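Local coordinates for N-acetylneuraminic acid outer membrane channel protein NanC (PDB 2WJR) that forms a monomeric outer membrane beta-barrel channel through which Escherichia coli takes up the sialic acid N-acetylneuraminic acid, with weak selectivity for anions, at residues G102-Y107 with R128-V133; W145-Y150 with T166-V171; E185-D190 with E203-I208. The protein carries 1 engineered substitution. All blocks are in the same frame, centred on the assembly; numbering follows the deposited sequence.

Interaction 1: residues G102-Y107 with R128-V133. With OCT (N-octane), chain E; OCT (N-octane), chain G.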
loop_
_atom_site.group_PDB
_atom_site.type_symbol
_atom_site.label_atom_id
_atom_site.label_comp_id
_atom_site.label_asym_id
_atom_site.label_seq_id
_atom_site.Cartn_x
_atom_site.Cartn_y
_atom_site.Cartn_z
ATOM N N GLY A 102 5.282 -7.111 10.864
ATOM C CA GLY A 102 5.355 -5.678 10.747
ATOM C C GLY A 102 4.023 -5.058 11.105
ATOM O O GLY A 102 2.989 -5.663 10.874
ATOM N N ILE A 103 4.075 -3.890 11.718
ATOM C CA ILE A 103 2.853 -3.100 11.979
ATOM C C ILE A 103 3.155 -1.626 11.761
ATOM O O ILE A 103 4.192 -1.128 12.166
ATOM C CB ILE A 103 2.293 -3.375 13.403
ATOM C CG1 ILE A 103 0.935 -2.674 13.646
ATOM C CG2 ILE A 103 3.318 -2.990 14.494
ATOM C CD1 ILE A 103 -0.281 -3.501 13.279
ATOM N N ARG A 104 2.214 -0.909 11.146
ATOM C CA ARG A 104 2.388 0.488 10.862
ATOM C C ARG A 104 1.106 1.250 11.164
ATOM O O ARG A 104 0.006 0.770 10.898
ATOM C CB ARG A 104 2.756 0.704 9.414
ATOM C CG ARG A 104 3.150 2.131 9.051
ATOM C CD ARG A 104 3.498 2.203 7.600
ATOM N NE ARG A 104 2.348 1.968 6.730
ATOM C CZ ARG A 104 2.418 1.779 5.420
ATOM N NH1 ARG A 104 3.599 1.807 4.792
ATOM N NH2 ARG A 104 1.313 1.558 4.726
ATOM N N TYR A 105 1.286 2.411 11.764
ATOM C CA TYR A 105 0.236 3.400 11.835
ATOM C C TYR A 105 0.660 4.616 11.035
ATOM O O TYR A 105 1.773 5.157 11.224
ATOM C CB TYR A 105 -0.061 3.816 13.278
ATOM C CG TYR A 105 -0.909 5.064 13.271
ATOM C CD1 TYR A 105 -2.283 4.986 13.026
ATOM C CD2 TYR A 105 -0.336 6.321 13.437
ATOM C CE1 TYR A 105 -3.075 6.131 12.990
ATOM C CE2 TYR A 105 -1.118 7.473 13.392
ATOM C CZ TYR A 105 -2.484 7.367 13.165
ATOM O OH TYR A 105 -3.239 8.515 13.121
ATOM N N ARG A 106 -0.235 5.057 10.150
ATOM C CA ARG A 106 -0.013 6.222 9.302
ATOM C C ARG A 106 -1.233 7.148 9.373
ATOM O O ARG A 106 -2.378 6.665 9.355
ATOM C CB ARG A 106 0.180 5.777 7.858
ATOM C CG ARG A 106 0.578 6.896 6.858
ATOM C CD ARG A 106 0.881 6.239 5.525
ATOM N NE ARG A 106 -0.276 6.236 4.621
ATOM C CZ ARG A 106 -0.512 5.353 3.658
ATOM N NH1 ARG A 106 0.307 4.320 3.444
ATOM N NH2 ARG A 106 -1.582 5.505 2.895
ATOM N N TYR A 107 -0.964 8.444 9.468
ATOM C CA TYR A 107 -1.988 9.504 9.425
ATOM C C TYR A 107 -1.883 10.245 8.097
ATOM O O TYR A 107 -0.919 10.980 7.882
ATOM C CB TYR A 107 -1.782 10.488 10.577
ATOM C CG TYR A 107 -2.787 11.639 10.614
ATOM C CD1 TYR A 107 -4.139 11.391 10.794
ATOM C CD2 TYR A 107 -2.370 12.958 10.488
ATOM C CE1 TYR A 107 -5.070 12.429 10.832
ATOM C CE2 TYR A 107 -3.292 14.019 10.536
ATOM C CZ TYR A 107 -4.642 13.735 10.701
ATOM O OH TYR A 107 -5.556 14.777 10.749
ATOM N N ARG A 128 -4.747 5.233 9.363
ATOM C CA ARG A 128 -4.512 3.991 8.647
ATOM C C ARG A 128 -3.522 3.059 9.384
ATOM O O ARG A 128 -2.445 3.482 9.813
ATOM C CB ARG A 128 -4.021 4.263 7.223
ATOM C CG ARG A 128 -3.654 2.995 6.482
ATOM C CD ARG A 128 -3.169 3.251 5.093
ATOM N NE ARG A 128 -2.708 1.998 4.474
ATOM C CZ ARG A 128 -2.892 1.624 3.207
ATOM N NH1 ARG A 128 -3.557 2.393 2.340
ATOM N NH2 ARG A 128 -2.419 0.445 2.815
ATOM N N TRP A 129 -3.934 1.798 9.517
ATOM C CA TRP A 129 -3.116 0.749 10.112
ATOM C C TRP A 129 -2.837 -0.319 9.058
ATOM O O TRP A 129 -3.742 -0.734 8.310
ATOM C CB TRP A 129 -3.862 0.103 11.279
ATOM C CG TRP A 129 -3.918 0.917 12.506
ATOM C CD1 TRP A 129 -4.908 1.788 12.900
ATOM C CD2 TRP A 129 -2.925 0.941 13.537
ATOM N NE1 TRP A 129 -4.567 2.356 14.113
ATOM C CE2 TRP A 129 -3.357 1.844 14.518
ATOM C CE3 TRP A 129 -1.695 0.286 13.711
ATOM C CZ2 TRP A 129 -2.602 2.104 15.674
ATOM C CZ3 TRP A 129 -0.951 0.544 14.851
ATOM C CH2 TRP A 129 -1.415 1.437 15.823
ATOM N N ASP A 130 -1.583 -0.783 9.006
ATOM C CA ASP A 130 -1.226 -1.925 8.196
ATOM C C ASP A 130 -0.488 -2.941 9.066
ATOM O O ASP A 130 0.347 -2.568 9.880
ATOM C CB ASP A 130 -0.328 -1.511 7.030
ATOM C CG ASP A 130 -1.061 -0.684 5.983
ATOM O OD1 ASP A 130 -1.640 -1.271 5.043
ATOM O OD2 ASP A 130 -0.988 0.561 6.085
ATOM N N GLY A 131 -0.833 -4.199 8.887
ATOM C CA GLY A 131 -0.135 -5.339 9.482
ATOM C C GLY A 131 0.521 -6.127 8.361
ATOM O O GLY A 131 -0.023 -6.232 7.259
ATOM N N TYR A 132 1.689 -6.708 8.648
ATOM C CA TYR A 132 2.489 -7.391 7.628
ATOM C C TYR A 132 3.030 -8.704 8.192
ATOM O O TYR A 132 3.497 -8.756 9.336
ATOM C CB TYR A 132 3.706 -6.550 7.220
ATOM C CG TYR A 132 3.427 -5.166 6.709
ATOM C CD1 TYR A 132 3.308 -4.920 5.355
ATOM C CD2 TYR A 132 3.285 -4.096 7.589
ATOM C CE1 TYR A 132 3.067 -3.651 4.887
ATOM C CE2 TYR A 132 3.037 -2.824 7.137
ATOM C CZ TYR A 132 2.933 -2.609 5.782
ATOM O OH TYR A 132 2.683 -1.353 5.326
ATOM N N VAL A 133 2.952 -9.754 7.387
ATOM C CA VAL A 133 3.651 -11.000 7.665
ATOM C C VAL A 133 4.301 -11.484 6.374
ATOM O O VAL A 133 3.648 -11.567 5.324
ATOM C CB VAL A 133 2.722 -12.103 8.231
ATOM C CG1 VAL A 133 3.558 -13.302 8.632
ATOM C CG2 VAL A 133 1.932 -11.618 9.445
HETATM C C1 OCT E . -0.854 -9.651 9.381
HETATM C C2 OCT E . -0.891 -9.072 10.803
HETATM C C3 OCT E . 0.459 -9.252 11.511
HETATM C C4 OCT E . 0.532 -8.497 12.853
HETATM C C5 OCT E . 1.906 -7.847 13.051
HETATM C C6 OCT E . 2.400 -7.867 14.518
HETATM C C7 OCT E . 3.579 -6.882 14.738
HETATM C C8 OCT E . 4.368 -7.116 16.043
HETATM C C1 OCT G . -4.976 13.965 14.794
HETATM C C2 OCT G . -4.019 12.775 14.981
HETATM C C3 OCT G . -2.632 13.050 14.373
HETATM C C4 OCT G . -1.674 11.847 14.454
HETATM C C5 OCT G . -0.325 12.149 13.756
HETATM C C6 OCT G . 0.813 11.223 14.233
HETATM C C7 OCT G . 1.981 11.117 13.230
HETATM C C8 OCT G . 2.561 9.691 13.138
HETATM O O HOH W 1 -0.107 2.203 7.988
#
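Arg128 and Arg104 converge on one carboxylate, that of Asp130, a worked example of how neighbouring strands can bring like charges close together. Arg128, extended from CG to NE, grips Asp130 side-on: its NE is 2.8 Å from Asp130 OD2 and its NH2 2.9 Å from Asp130 OD1, each near the guanidinium plane and on a syn lone pair. Arg104 reaches across from the adjacent strand; a bend at chi3 (67°) turns NE off the line of the chain, and NH2 meets Asp130 OD2 at 2.9 Å from above the carboxylate. Tyr132 OH sits over the centre of the Arg104 guanidinium, 3.1 Å from Arg104 CZ. Arg106, salt-bridged to Asp108, stacks its guanidinium on that of Arg128, planes 30° apart. An alanine in place of Arg128 would probably cost Asp130 its side-on grip on both oxygens, and Arg106 the guanidinium it stacks on. Thr148 and Gln146 also bond to Asp130 OD1. On the other face Tyr105 CB stands over the Trp129 six-membered ring, 3.6 Å from its centroid, and an n-octane touches Ile103 CG2. A polar, here charged, face backed by an apolar one is what a porin barrel wall shows, its polar side lining the channel.

Interaction 2: residues W145-Y150 with T166-V171. With OCT (N-octane), chain E.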
loop_
_atom_site.group_PDB
_atom_site.type_symbol
_atom_site.label_atom_id
_atom_site.label_comp_id
_atom_site.label_asym_id
_atom_site.label_seq_id
_atom_site.Cartn_x
_atom_site.Cartn_y
_atom_site.Cartn_z
ATOM N N TRP A 145 1.539 -11.411 3.402
ATOM C CA TRP A 145 0.179 -10.900 3.610
ATOM C C TRP A 145 0.257 -9.531 4.279
ATOM O O TRP A 145 0.952 -9.354 5.284
ATOM C CB TRP A 145 -0.630 -11.904 4.430
ATOM C CG TRP A 145 -1.975 -11.424 4.943
ATOM C CD1 TRP A 145 -2.892 -10.653 4.281
ATOM C CD2 TRP A 145 -2.557 -11.734 6.209
ATOM N NE1 TRP A 145 -4.001 -10.454 5.062
ATOM C CE2 TRP A 145 -3.827 -11.113 6.251
ATOM C CE3 TRP A 145 -2.133 -12.480 7.312
ATOM C CZ2 TRP A 145 -4.661 -11.199 7.364
ATOM C CZ3 TRP A 145 -2.962 -12.568 8.413
ATOM C CH2 TRP A 145 -4.212 -11.933 8.434
ATOM N N GLN A 146 -0.475 -8.567 3.714
ATOM C CA GLN A 146 -0.618 -7.252 4.283
ATOM C C GLN A 146 -2.100 -7.018 4.565
ATOM O O GLN A 146 -2.925 -7.127 3.672
ATOM C CB GLN A 146 -0.096 -6.197 3.305
ATOM C CG GLN A 146 -0.141 -4.779 3.864
ATOM C CD GLN A 146 0.391 -3.735 2.895
ATOM O OE1 GLN A 146 1.065 -4.061 1.913
ATOM N NE2 GLN A 146 0.099 -2.485 3.165
ATOM N N THR A 147 -2.420 -6.704 5.805
ATOM C CA THR A 147 -3.787 -6.395 6.196
ATOM C C THR A 147 -3.881 -4.909 6.565
ATOM O O THR A 147 -2.949 -4.314 7.116
ATOM C CB THR A 147 -4.300 -7.401 7.315
ATOM O OG1 THR A 147 -5.722 -7.263 7.479
ATOM C CG2 THR A 147 -3.592 -7.188 8.635
ATOM N N THR A 148 -5.001 -4.275 6.208
ATOM C CA THR A 148 -5.112 -2.845 6.335
ATOM C C THR A 148 -6.494 -2.464 6.865
ATOM O O THR A 148 -7.489 -3.059 6.474
ATOM C CB THR A 148 -4.932 -2.159 4.978
ATOM O OG1 THR A 148 -3.705 -2.591 4.375
ATOM C CG2 THR A 148 -4.981 -0.636 5.110
ATOM N N LEU A 149 -6.504 -1.515 7.776
ATOM C CA LEU A 149 -7.749 -0.918 8.320
ATOM C C LEU A 149 -7.566 0.594 8.253
ATOM O O LEU A 149 -6.581 1.139 8.784
ATOM C CB LEU A 149 -7.979 -1.377 9.754
ATOM C CG LEU A 149 -9.103 -0.683 10.542
ATOM C CD1 LEU A 149 -10.415 -0.886 9.809
ATOM C CD2 LEU A 149 -9.180 -1.235 12.001
ATOM N N TYR A 150 -8.461 1.298 7.569
ATOM C CA TYR A 150 -8.430 2.745 7.661
ATOM C C TYR A 150 -9.808 3.311 7.941
ATOM O O TYR A 150 -10.815 2.724 7.558
ATOM C CB TYR A 150 -7.807 3.407 6.435
ATOM C CG TYR A 150 -8.083 2.778 5.107
ATOM C CD1 TYR A 150 -9.361 2.796 4.560
ATOM C CD2 TYR A 150 -7.069 2.216 4.364
ATOM C CE1 TYR A 150 -9.619 2.269 3.312
ATOM C CE2 TYR A 150 -7.310 1.676 3.119
ATOM C CZ TYR A 150 -8.600 1.698 2.588
ATOM O OH TYR A 150 -8.864 1.143 1.346
ATOM N N THR A 166 -11.379 -1.927 4.830
ATOM C CA THR A 166 -10.237 -2.840 4.945
ATOM C C THR A 166 -9.642 -3.147 3.580
ATOM O O THR A 166 -10.270 -2.927 2.527
ATOM C CB THR A 166 -10.632 -4.166 5.673
ATOM O OG1 THR A 166 -11.622 -4.872 4.908
ATOM C CG2 THR A 166 -11.144 -3.881 7.056
ATOM N N GLU A 167 -8.383 -3.579 3.591
ATOM C CA GLU A 167 -7.794 -4.216 2.434
ATOM C C GLU A 167 -7.002 -5.412 2.944
ATOM O O GLU A 167 -6.452 -5.390 4.051
ATOM C CB GLU A 167 -6.868 -3.277 1.652
ATOM C CG GLU A 167 -7.489 -1.938 1.213
ATOM C CD GLU A 167 -6.543 -1.098 0.353
ATOM O OE1 GLU A 167 -5.445 -1.595 -0.012
ATOM O OE2 GLU A 167 -6.897 0.062 0.041
ATOM N N ASN A 168 -6.959 -6.446 2.128
ATOM C CA ASN A 168 -6.109 -7.583 2.379
ATOM C C ASN A 168 -5.416 -7.959 1.097
ATOM O O ASN A 168 -6.069 -8.239 0.083
ATOM C CB ASN A 168 -6.918 -8.746 2.943
ATOM C CG ASN A 168 -7.234 -8.570 4.411
ATOM O OD1 ASN A 168 -6.380 -8.801 5.273
ATOM N ND2 ASN A 168 -8.468 -8.115 4.711
ATOM N N ALA A 169 -4.077 -7.943 1.146
ATOM C CA ALA A 169 -3.230 -8.245 -0.002
ATOM C C ALA A 169 -2.436 -9.530 0.285
ATOM O O ALA A 169 -1.819 -9.656 1.340
ATOM C CB ALA A 169 -2.278 -7.057 -0.297
ATOM N N PHE A 170 -2.479 -10.465 -0.658
ATOM C CA PHE A 170 -1.791 -11.752 -0.559
ATOM C C PHE A 170 -0.874 -11.872 -1.761
ATOM O O PHE A 170 -1.330 -11.813 -2.904
ATOM C CB PHE A 170 -2.791 -12.917 -0.532
ATOM C CG PHE A 170 -3.837 -12.776 0.518
ATOM C CD1 PHE A 170 -5.034 -12.132 0.249
ATOM C CD2 PHE A 170 -3.625 -13.269 1.794
ATOM C CE1 PHE A 170 -5.996 -11.989 1.238
ATOM C CE2 PHE A 170 -4.586 -13.138 2.768
ATOM C CZ PHE A 170 -5.776 -12.494 2.480
ATOM N N VAL A 171 0.417 -12.055 -1.497
ATOM C CA VAL A 171 1.423 -12.016 -2.547
ATOM C C VAL A 171 2.215 -13.323 -2.485
ATOM O O VAL A 171 2.651 -13.735 -1.410
ATOM C CB VAL A 171 2.392 -10.828 -2.393
ATOM C CG1 VAL A 171 3.419 -10.828 -3.562
ATOM C CG2 VAL A 171 1.656 -9.468 -2.316
HETATM C C1 OCT E . -0.854 -9.651 9.381
HETATM C C2 OCT E . -0.891 -9.072 10.803
HETATM C C3 OCT E . 0.459 -9.252 11.511
HETATM C C4 OCT E . 0.532 -8.497 12.853
HETATM C C5 OCT E . 1.906 -7.847 13.051
HETATM C C6 OCT E . 2.400 -7.867 14.518
HETATM C C7 OCT E . 3.579 -6.882 14.738
HETATM C C8 OCT E . 4.368 -7.116 16.043
#
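Trp145 and Thr147 both donate to the side-chain oxygen of Asn168, and here the contact is tight. Asn168 OD1 receives Trp145 NE1 at 2.9 Å, near the plane of the indole, and Thr147 OG1 at 2.8 Å. Two donors on one oxygen probably restrain the rotation of the amide. The indole has a neighbour on each face: Phe170 CE2 approaches Trp145 CD1 to 3.4 Å, the rings nearly parallel (7°) but offset so far that little of one lies over the other, and n-octane C1 lies 3.7 Å from Trp145 CZ3 on the other side. Trp145 CG is anti to the backbone N (chi1 170°), beside the carbonyl carbon, and the indole lies alongside Asn168. On the side of the sheet that carries Glu167, Tyr150 OH donates to the anti lone pair of Glu167 OE2 at 2.6 Å, and Gln192 is a further partner of the hydroxyl. Side-chain packing is looser at solvent-exposed Leu149, whose CD1 is 4.1 Å from Thr166 CG2, and at Gln146, whose CB is 4.3 Å from Ala169 CB and whose amide is directed to Asp130. The pairing is that of a beta hairpin in a transmembrane barrel, its strands running to an extracellular loop.

Interaction 3: residues E185-D190 with E203-I208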
loop_
_atom_site.group_PDB
_atom_site.type_symbol
_atom_site.label_atom_id
_atom_site.label_comp_id
_atom_site.label_asym_id
_atom_site.label_seq_id
_atom_site.Cartn_x
_atom_site.Cartn_y
_atom_site.Cartn_z
ATOM N N GLU A 185 -0.580 -11.893 -7.098
ATOM C CA GLU A 185 -1.177 -11.239 -5.954
ATOM C C GLU A 185 -2.683 -11.226 -6.085
ATOM O O GLU A 185 -3.216 -10.986 -7.161
ATOM C CB GLU A 185 -0.624 -9.808 -5.835
ATOM C CG GLU A 185 -1.295 -8.926 -4.796
ATOM C CD GLU A 185 -0.674 -7.543 -4.695
ATOM O OE1 GLU A 185 -1.221 -6.687 -3.954
ATOM O OE2 GLU A 185 0.359 -7.317 -5.341
ATOM N N TYR A 186 -3.356 -11.511 -4.982
ATOM C CA TYR A 186 -4.788 -11.314 -4.886
ATOM C C TYR A 186 -5.061 -10.336 -3.740
ATOM O O TYR A 186 -4.529 -10.495 -2.635
ATOM C CB TYR A 186 -5.536 -12.643 -4.664
ATOM C CG TYR A 186 -6.959 -12.389 -4.204
ATOM C CD1 TYR A 186 -7.955 -12.053 -5.119
ATOM C CD2 TYR A 186 -7.297 -12.429 -2.853
ATOM C CE1 TYR A 186 -9.250 -11.771 -4.702
ATOM C CE2 TYR A 186 -8.584 -12.148 -2.428
ATOM C CZ TYR A 186 -9.557 -11.823 -3.359
ATOM O OH TYR A 186 -10.834 -11.541 -2.929
ATOM N N ASP A 187 -5.873 -9.316 -4.008
ATOM C CA ASP A 187 -6.326 -8.417 -2.956
ATOM C C ASP A 187 -7.843 -8.405 -2.913
ATOM O O ASP A 187 -8.510 -8.539 -3.950
ATOM C CB ASP A 187 -5.838 -6.983 -3.177
ATOM C CG ASP A 187 -4.483 -6.929 -3.786
ATOM O OD1 ASP A 187 -3.510 -7.270 -3.086
ATOM O OD2 ASP A 187 -4.386 -6.562 -4.975
ATOM N N TYR A 188 -8.364 -8.282 -1.702
ATOM C CA TYR A 188 -9.754 -7.932 -1.503
ATOM C C TYR A 188 -9.791 -6.541 -0.877
ATOM O O TYR A 188 -9.279 -6.313 0.246
ATOM C CB TYR A 188 -10.478 -8.955 -0.640
ATOM C CG TYR A 188 -11.938 -8.570 -0.508
ATOM C CD1 TYR A 188 -12.475 -8.220 0.724
ATOM C CD2 TYR A 188 -12.749 -8.483 -1.639
ATOM C CE1 TYR A 188 -13.808 -7.841 0.845
ATOM C CE2 TYR A 188 -14.079 -8.097 -1.536
ATOM C CZ TYR A 188 -14.595 -7.769 -0.290
ATOM O OH TYR A 188 -15.905 -7.373 -0.187
ATOM N N LEU A 189 -10.368 -5.592 -1.614
ATOM C CA LEU A 189 -10.343 -4.197 -1.199
ATOM C C LEU A 189 -11.696 -3.707 -0.636
ATOM O O LEU A 189 -12.037 -2.528 -0.743
ATOM C CB LEU A 189 -9.881 -3.351 -2.372
ATOM C CG LEU A 189 -8.538 -3.795 -2.958
ATOM C CD1 LEU A 189 -8.182 -2.887 -4.129
ATOM C CD2 LEU A 189 -7.409 -3.781 -1.898
ATOM N N ASP A 190 -12.424 -4.621 0.001
ATOM C CA ASP A 190 -13.703 -4.317 0.647
ATOM C C ASP A 190 -14.708 -3.968 -0.479
ATOM O O ASP A 190 -14.421 -4.155 -1.654
ATOM C CB ASP A 190 -13.500 -3.156 1.642
ATOM C CG ASP A 190 -14.513 -3.146 2.779
ATOM O OD1 ASP A 190 -15.749 -3.162 2.505
ATOM O OD2 ASP A 190 -14.072 -3.054 3.947
ATOM N N GLU A 203 -14.700 -5.468 -4.483
ATOM C CA GLU A 203 -13.505 -5.104 -5.230
ATOM C C GLU A 203 -12.430 -6.157 -5.034
ATOM O O GLU A 203 -11.567 -6.038 -4.145
ATOM C CB GLU A 203 -13.017 -3.711 -4.798
ATOM C CG GLU A 203 -11.878 -3.120 -5.645
ATOM C CD GLU A 203 -12.364 -2.531 -6.954
ATOM O OE1 GLU A 203 -11.873 -1.457 -7.341
ATOM O OE2 GLU A 203 -13.232 -3.139 -7.598
ATOM N N ASN A 204 -12.517 -7.212 -5.836
ATOM C CA ASN A 204 -11.421 -8.165 -5.987
ATOM C C ASN A 204 -10.357 -7.550 -6.891
ATOM O O ASN A 204 -10.666 -6.814 -7.825
ATOM C CB ASN A 204 -11.920 -9.474 -6.600
ATOM C CG ASN A 204 -12.964 -10.133 -5.765
ATOM O OD1 ASN A 204 -12.735 -10.443 -4.597
ATOM N ND2 ASN A 204 -14.142 -10.359 -6.357
ATOM N N SER A 205 -9.099 -7.824 -6.587
ATOM C CA SER A 205 -7.991 -7.254 -7.312
ATOM C C SER A 205 -7.053 -8.412 -7.597
ATOM O O SER A 205 -6.712 -9.186 -6.703
ATOM C CB SER A 205 -7.311 -6.145 -6.496
ATOM O OG SER A 205 -6.078 -5.719 -7.073
ATOM N N TYR A 206 -6.705 -8.551 -8.870
ATOM C CA TYR A 206 -5.835 -9.609 -9.342
ATOM C C TYR A 206 -4.644 -8.969 -9.994
ATOM O O TYR A 206 -4.776 -8.181 -10.914
ATOM C CB TYR A 206 -6.559 -10.492 -10.358
ATOM C CG TYR A 206 -7.862 -10.993 -9.833
ATOM C CD1 TYR A 206 -9.025 -10.248 -9.993
ATOM C CD2 TYR A 206 -7.935 -12.200 -9.154
ATOM C CE1 TYR A 206 -10.221 -10.695 -9.499
ATOM C CE2 TYR A 206 -9.149 -12.663 -8.640
ATOM C CZ TYR A 206 -10.274 -11.911 -8.819
ATOM O OH TYR A 206 -11.455 -12.382 -8.314
ATOM N N ARG A 207 -3.464 -9.337 -9.522
ATOM C CA ARG A 207 -2.260 -8.641 -9.910
ATOM C C ARG A 207 -1.145 -9.598 -10.244
ATOM O O ARG A 207 -1.015 -10.661 -9.647
ATOM C CB ARG A 207 -1.794 -7.736 -8.772
ATOM C CG ARG A 207 -2.561 -6.479 -8.647
ATOM C CD ARG A 207 -2.355 -5.832 -7.278
ATOM N NE ARG A 207 -3.180 -4.633 -7.119
ATOM C CZ ARG A 207 -3.172 -3.851 -6.034
ATOM N NH1 ARG A 207 -2.407 -4.152 -4.991
ATOM N NH2 ARG A 207 -3.947 -2.782 -5.978
ATOM N N ILE A 208 -0.326 -9.172 -11.189
ATOM C CA ILE A 208 0.886 -9.893 -11.536
ATOM C C ILE A 208 1.999 -8.883 -11.705
ATOM O O ILE A 208 1.793 -7.784 -12.228
ATOM C CB ILE A 208 0.709 -10.730 -12.816
ATOM C CG1 ILE A 208 1.966 -11.577 -13.084
ATOM C CG2 ILE A 208 0.396 -9.810 -13.989
ATOM C CD1 ILE A 208 1.664 -12.998 -13.593
#
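Arg207 lies beside Glu185 and crosses Asp187 at about a right angle, its length a list of encounters. Arg207 CB packs against Glu185 CB at 3.8 Å, the two residues forming a hydrogen-bonded antiparallel pair. CG, anti to the carbonyl carbon (chi1 -78°), sets out beside the backbone N and skirts Asp187 OD2. Arg207 CD passes Glu185 CD at 3.5 Å and touches Asp187 OD2. NE and CZ lie beneath that same oxygen, which stands over one face of the guanidinium. At the tip, Arg207 NH1 donates to Glu185 OE1 at 3.0 Å, meeting it from above the carboxylate plane; its approach to Asp187 OD2, 3.1 Å, is a salt bridge of charge alone, since no N-H points there. NH2 is salt-bridged to Glu16, on strand 14-24, which lies beyond strand 2-9. In the antiparallel meander of this porin barrel, strand 198-212 is also the closing strand, pairing with 180-188 on one side and with the first strand, 2-9, on the other. Asp187 OD2 has a further donor in Ser205 OG, 2.8 Å away on its anti lone pair, which probably steadies the carboxylate over the arginine. Glu185 OE1 and Asp187 OD1 are 2.5 Å apart, close enough that one of these acids probably carries a proton. The other face carries Tyr186, Tyr188 and Tyr206 with Asn204 among them: Tyr186 OH donates to Asn204 OD1 at 2.8 Å, the oxygen lying in the ring plane, while Tyr186 CD1 rests 3.8 Å from Tyr206 CE2, the rings oblique at 55°. Towards the extracellular end the regular pairing gives way to loop, where Leu189 N still bonds to Glu203 O and Leu189 CB leans on Glu203 CG. The Glu203 carboxylate leads away, to Ser12 and Arg9.

Interactions 1, 2 and 3 follow one another along the chain and round the wall of the same antiparallel barrel. Interactions 1 and 2 have centres about 9 Å apart and touch where strands 126-136 and 141-152 pair, with Thr148 OG1 probably hydrogen-bonded to Asp130 OD1; both also touch one n-octane. Interactions 2 and 3, about 10 Å apart between centres, join through strands 164-174 and 180-188, where Phe170 N probably bonds to Tyr186 O. Interactions 1 and 3 do not touch: their centres are about 18 Å apart. The three pairings therefore supply six consecutive main strands of the channel wall, each bonded to the next, up to strand 198-212, which meets strand 2-9 and so closes the barrel.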